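Local coordinates for protein alpha-11 giardin (Giardia intestinalis, PDB 2II2) that belongs to the annexins, binds calcium and probably phospholipid membranes, and may take part in attachment of the parasite and in its ventral-disk cytoskeleton, at residues A[11-14]-A[15-19]; A[177-180]-A[181-185]. One frame throughout, in Å; residues are numbered along the deposited sequence.

Contact 1: A[11-14]-A[15-19]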
loop_
_atom_site.group_PDB
_atom_site.type_symbol
_atom_site.label_atom_id
_atom_site.label_comp_id
_atom_site.label_asym_id
_atom_site.label_seq_id
_atom_site.Cartn_x
_atom_site.Cartn_y
_atom_site.Cartn_z
ATOM N N PRO A 11 -1.428 30.166 9.626
ATOM C CA PRO A 11 -0.115 30.817 9.707
ATOM C C PRO A 11 0.943 29.964 10.426
ATOM O O PRO A 11 2.132 30.037 10.112
ATOM C CB PRO A 11 -0.411 32.134 10.467
ATOM C CG PRO A 11 -1.729 31.979 11.040
ATOM C CD PRO A 11 -2.493 30.963 10.265
ATOM N N GLU A 12 0.504 29.181 11.407
ATOM C CA GLU A 12 1.411 28.294 12.146
ATOM C C GLU A 12 2.123 27.324 11.202
ATOM O O GLU A 12 3.364 27.220 11.212
ATOM C CB GLU A 12 0.634 27.529 13.221
ATOM C CG GLU A 12 1.478 26.579 14.064
ATOM C CD GLU A 12 0.665 25.766 15.045
ATOM O OE1 GLU A 12 -0.582 25.727 14.961
ATOM O OE2 GLU A 12 1.300 25.130 15.912
ATOM N N VAL A 13 1.351 26.628 10.381
ATOM C CA VAL A 13 1.974 25.672 9.481
ATOM C C VAL A 13 2.706 26.333 8.303
ATOM O O VAL A 13 3.690 25.799 7.815
ATOM C CB VAL A 13 1.006 24.568 8.985
ATOM C CG1 VAL A 13 -0.067 25.127 8.014
ATOM C CG2 VAL A 13 1.765 23.411 8.357
ATOM N N LYS A 14 2.238 27.512 7.876
ATOM C CA LYS A 14 2.950 28.210 6.815
ATOM C C LYS A 14 4.365 28.515 7.297
ATOM O O LYS A 14 5.348 28.330 6.568
ATOM C CB LYS A 14 2.196 29.476 6.398
ATOM C CG LYS A 14 2.813 30.192 5.219
ATOM C CD LYS A 14 1.901 31.317 4.751
ATOM C CE LYS A 14 2.363 31.997 3.478
ATOM N NZ LYS A 14 3.538 32.895 3.716
ATOM N N ALA A 15 4.470 28.950 8.560
ATOM C CA ALA A 15 5.773 29.261 9.126
ATOM C C ALA A 15 6.658 28.017 9.302
ATOM O O ALA A 15 7.883 28.070 9.079
ATOM C CB ALA A 15 5.616 29.996 10.446
ATOM N N ILE A 16 6.053 26.915 9.748
ATOM C CA ILE A 16 6.780 25.641 9.863
ATOM C C ILE A 16 7.378 25.246 8.509
ATOM O O ILE A 16 8.545 24.853 8.415
ATOM C CB ILE A 16 5.831 24.539 10.366
ATOM C CG1 ILE A 16 5.535 24.727 11.856
ATOM C CG2 ILE A 16 6.411 23.155 10.144
ATOM C CD1 ILE A 16 4.412 23.850 12.382
ATOM N N LEU A 17 6.554 25.364 7.473
ATOM C CA LEU A 17 7.001 24.990 6.143
ATOM C C LEU A 17 8.099 25.919 5.612
ATOM O O LEU A 17 9.128 25.445 5.067
ATOM C CB LEU A 17 5.791 24.893 5.201
ATOM C CG LEU A 17 4.843 23.711 5.484
ATOM C CD1 LEU A 17 3.554 23.845 4.665
ATOM C CD2 LEU A 17 5.498 22.351 5.234
ATOM N N GLU A 18 7.905 27.232 5.836
ATOM C CA GLU A 18 8.918 28.188 5.409
ATOM C C GLU A 18 10.258 27.990 6.115
ATOM O O GLU A 18 11.302 28.309 5.553
ATOM C CB GLU A 18 8.400 29.625 5.550
ATOM C CG GLU A 18 7.293 29.902 4.543
ATOM C CD GLU A 18 6.480 31.154 4.830
ATOM O OE1 GLU A 18 6.520 31.687 5.959
ATOM O OE2 GLU A 18 5.787 31.599 3.895
ATOM N N ALA A 19 10.225 27.466 7.344
ATOM C CA ALA A 19 11.441 27.175 8.097
ATOM C C ALA A 19 12.015 25.797 7.755
ATOM O O ALA A 19 13.097 25.432 8.253
ATOM C CB ALA A 19 11.176 27.272 9.594
HETATM O O HOH W 1 4.306 33.249 6.663
#
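Two torsions bring Lys14 and Glu18 together: CG of Lys14 stands anti to the backbone N (chi1 -175°), whereas CG of Glu18 lies beside its own backbone N (chi1 -69°), which sends the carboxylate back along the helix. The lysine chain runs extended as far as CE and turns at its end, bringing the amine onto the carboxylate. NZ of Lys14 meets OE2 of Glu18 at 2.6 Å in a salt bridge, entering on the syn side and 21° out of the carboxylate plane. A water closes the other half of the bridge, accepting from NZ of Lys14 at 3.1 Å and donating to OE1 of Glu18 at 2.8 Å; both carboxylate oxygens are thus engaged.

Beneath the pair runs regular i to i+4 backbone bonding, for example Leu17 N to Val13 O at 2.9 Å. Val13 and Leu17 lie side by side and point the same way, CG2 of Val13 being 4.1 Å from CD1 of Leu17. Their buried face packs on Phe52 of helix 52-59, and Leu17 also touches Ile60, which binds calcium in another structure of this protein; no calcium is bound here. The polar end of Glu12 turns to a salt bridge with Arg31. Opposite charges four residues apart on one face and apolar side chains on another are characteristic of an amphipathic alpha-helix, here helix 9-18 of the annexin fold.

Contact 2: A[177-180]-A[181-185]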
loop_
_atom_site.group_PDB
_atom_site.type_symbol
_atom_site.label_atom_id
_atom_site.label_comp_id
_atom_site.label_asym_id
_atom_site.label_seq_id
_atom_site.Cartn_x
_atom_site.Cartn_y
_atom_site.Cartn_z
ATOM N N ALA A 177 -4.208 -18.979 -13.068
ATOM C CA ALA A 177 -5.120 -19.764 -12.228
ATOM C C ALA A 177 -4.926 -19.409 -10.746
ATOM O O ALA A 177 -5.896 -19.339 -9.988
ATOM C CB ALA A 177 -4.942 -21.264 -12.472
ATOM N N VAL A 178 -3.669 -19.219 -10.319
ATOM C CA VAL A 178 -3.410 -18.899 -8.921
ATOM C C VAL A 178 -3.971 -17.533 -8.576
ATOM O O VAL A 178 -4.643 -17.381 -7.564
ATOM C CB VAL A 178 -1.896 -18.974 -8.620
ATOM C CG1 VAL A 178 -1.592 -18.400 -7.230
ATOM C CG2 VAL A 178 -1.422 -20.408 -8.719
ATOM N N VAL A 179 -3.690 -16.543 -9.420
ATOM C CA VAL A 179 -4.163 -15.203 -9.180
ATOM C C VAL A 179 -5.693 -15.197 -9.183
ATOM O O VAL A 179 -6.327 -14.604 -8.292
ATOM C CB VAL A 179 -3.603 -14.220 -10.229
ATOM C CG1 VAL A 179 -4.287 -12.871 -10.080
ATOM C CG2 VAL A 179 -2.120 -14.072 -10.039
ATOM N N ARG A 180 -6.319 -15.834 -10.174
ATOM C CA ARG A 180 -7.770 -15.834 -10.253
ATOM C C ARG A 180 -8.365 -16.441 -9.002
ATOM O O ARG A 180 -9.327 -15.885 -8.448
ATOM C CB ARG A 180 -8.222 -16.600 -11.480
ATOM C CG ARG A 180 -9.692 -16.628 -11.682
ATOM C CD ARG A 180 -9.997 -17.274 -13.025
ATOM N NE ARG A 180 -9.305 -16.614 -14.135
ATOM C CZ ARG A 180 -9.737 -15.509 -14.743
ATOM N NH1 ARG A 180 -10.854 -14.898 -14.354
ATOM N NH2 ARG A 180 -9.039 -14.996 -15.740
ATOM N N LEU A 181 -7.801 -17.579 -8.565
ATOM C CA LEU A 181 -8.324 -18.219 -7.345
ATOM C C LEU A 181 -8.324 -17.269 -6.159
ATOM O O LEU A 181 -9.360 -17.084 -5.486
ATOM C CB LEU A 181 -7.554 -19.492 -7.045
ATOM C CG LEU A 181 -8.062 -20.415 -5.927
ATOM C CD1 LEU A 181 -7.494 -21.798 -6.142
ATOM C CD2 LEU A 181 -7.680 -19.914 -4.533
ATOM N N ILE A 182 -7.177 -16.637 -5.937
ATOM C CA ILE A 182 -7.053 -15.762 -4.772
ATOM C C ILE A 182 -7.947 -14.523 -4.895
ATOM O O ILE A 182 -8.703 -14.194 -3.979
ATOM C CB ILE A 182 -5.593 -15.349 -4.571
ATOM C CG1 ILE A 182 -4.728 -16.560 -4.215
ATOM C CG2 ILE A 182 -5.471 -14.334 -3.461
ATOM C CD1 ILE A 182 -3.241 -16.305 -4.278
ATOM N N ILE A 183 -7.864 -13.850 -6.044
ATOM C CA ILE A 183 -8.590 -12.594 -6.239
ATOM C C ILE A 183 -10.115 -12.727 -6.219
ATOM O O ILE A 183 -10.809 -11.769 -5.838
ATOM C CB ILE A 183 -8.144 -11.872 -7.567
ATOM C CG1 ILE A 183 -6.701 -11.384 -7.493
ATOM C CG2 ILE A 183 -9.168 -10.805 -8.019
ATOM C CD1 ILE A 183 -6.509 -10.211 -6.606
ATOM N N THR A 184 -10.626 -13.891 -6.616
ATOM C CA THR A 184 -12.070 -14.082 -6.671
ATOM C C THR A 184 -12.634 -14.801 -5.457
ATOM O O THR A 184 -13.837 -15.054 -5.413
ATOM C CB THR A 184 -12.517 -14.860 -7.940
ATOM O OG1 THR A 184 -11.983 -16.188 -7.910
ATOM C CG2 THR A 184 -12.085 -14.165 -9.230
ATOM N N SER A 185 -11.814 -15.122 -4.465
ATOM C CA SER A 185 -12.318 -15.823 -3.283
ATOM C C SER A 185 -13.038 -14.878 -2.374
ATOM O O SER A 185 -12.549 -13.785 -2.098
ATOM C CB SER A 185 -11.176 -16.451 -2.472
ATOM O OG SER A 185 -10.495 -17.484 -3.164
#
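Arg180 O takes two bonds from one residue, Thr184, and so ties the last turn of helix 175-184 together. Thr184 N reaches it at 3.0 Å with an N-H...O angle of 146°, and Thr184 OG1 donates to the same Arg180 O at 2.7 Å. The two donors come from opposite faces of the carbonyl plane, the hydroxyl tilted 34° from it. Placing OG1 of Thr184 between its own backbone N and carbonyl carbon (chi1 64°) brings the hydroxyl back over the preceding turn.

Further down, the i to i+4 backbone pattern satisfies each carbonyl in sequence. Ala177 O accepts from Leu181 N and Val178 O from Ile182 N, while Val179 O receives Ile183 N at 2.8 Å. Past the helix bonds, Ser185 OG donates to Leu181 O at 2.6 Å and is also bonded to Arg153, whose other amino group makes a weak bond to Leu181 O. Ile182 O accepts from Ser185 N at 3.3 Å and from the side chain of Asn229. Arg180 spends its guanidinium group on two salt bridges, NH2 with Glu176 and NH1 with Glu148.

The apolar pairs four residues apart lie side by side: CG1 of Val178 is 4.0 Å from CD1 of Ile182, and CG1 of Val179 is 3.8 Å from CG1 of Ile183. Val178 and Val179 both pack on Leu222 of helix 216-230, and Val179 also meets helix 137-147. Hydroxyl-to-carbonyl bonds like those of Thr184 and Ser185 are a common way for such residues in or just beyond a helix to satisfy themselves; here they do so at the C-terminal end of helix 175-184, within the all-helical annexin fold.

How the contacts relate
Contacts 1 and 2 are both local, each within a single helix: contact 1 on helix 9-18 and contact 2, later in the chain, on helix 175-184. Their centres are 48 Å apart, their nearest atoms about 37 Å, and they lie on opposite sides of the chain's centre, so neither touches the other. Contact 1 sits farther out, 29 Å from that centre against 20 Å for contact 2. The two also differ in surroundings: Leu17 of contact 1 lies beside Ile60, a calcium ligand in another structure of this protein, with no ion bound here, whereas residues 177-185 lie away from the calcium-binding residues. Together they sample distant parts of one strand-free, helical annexin chain.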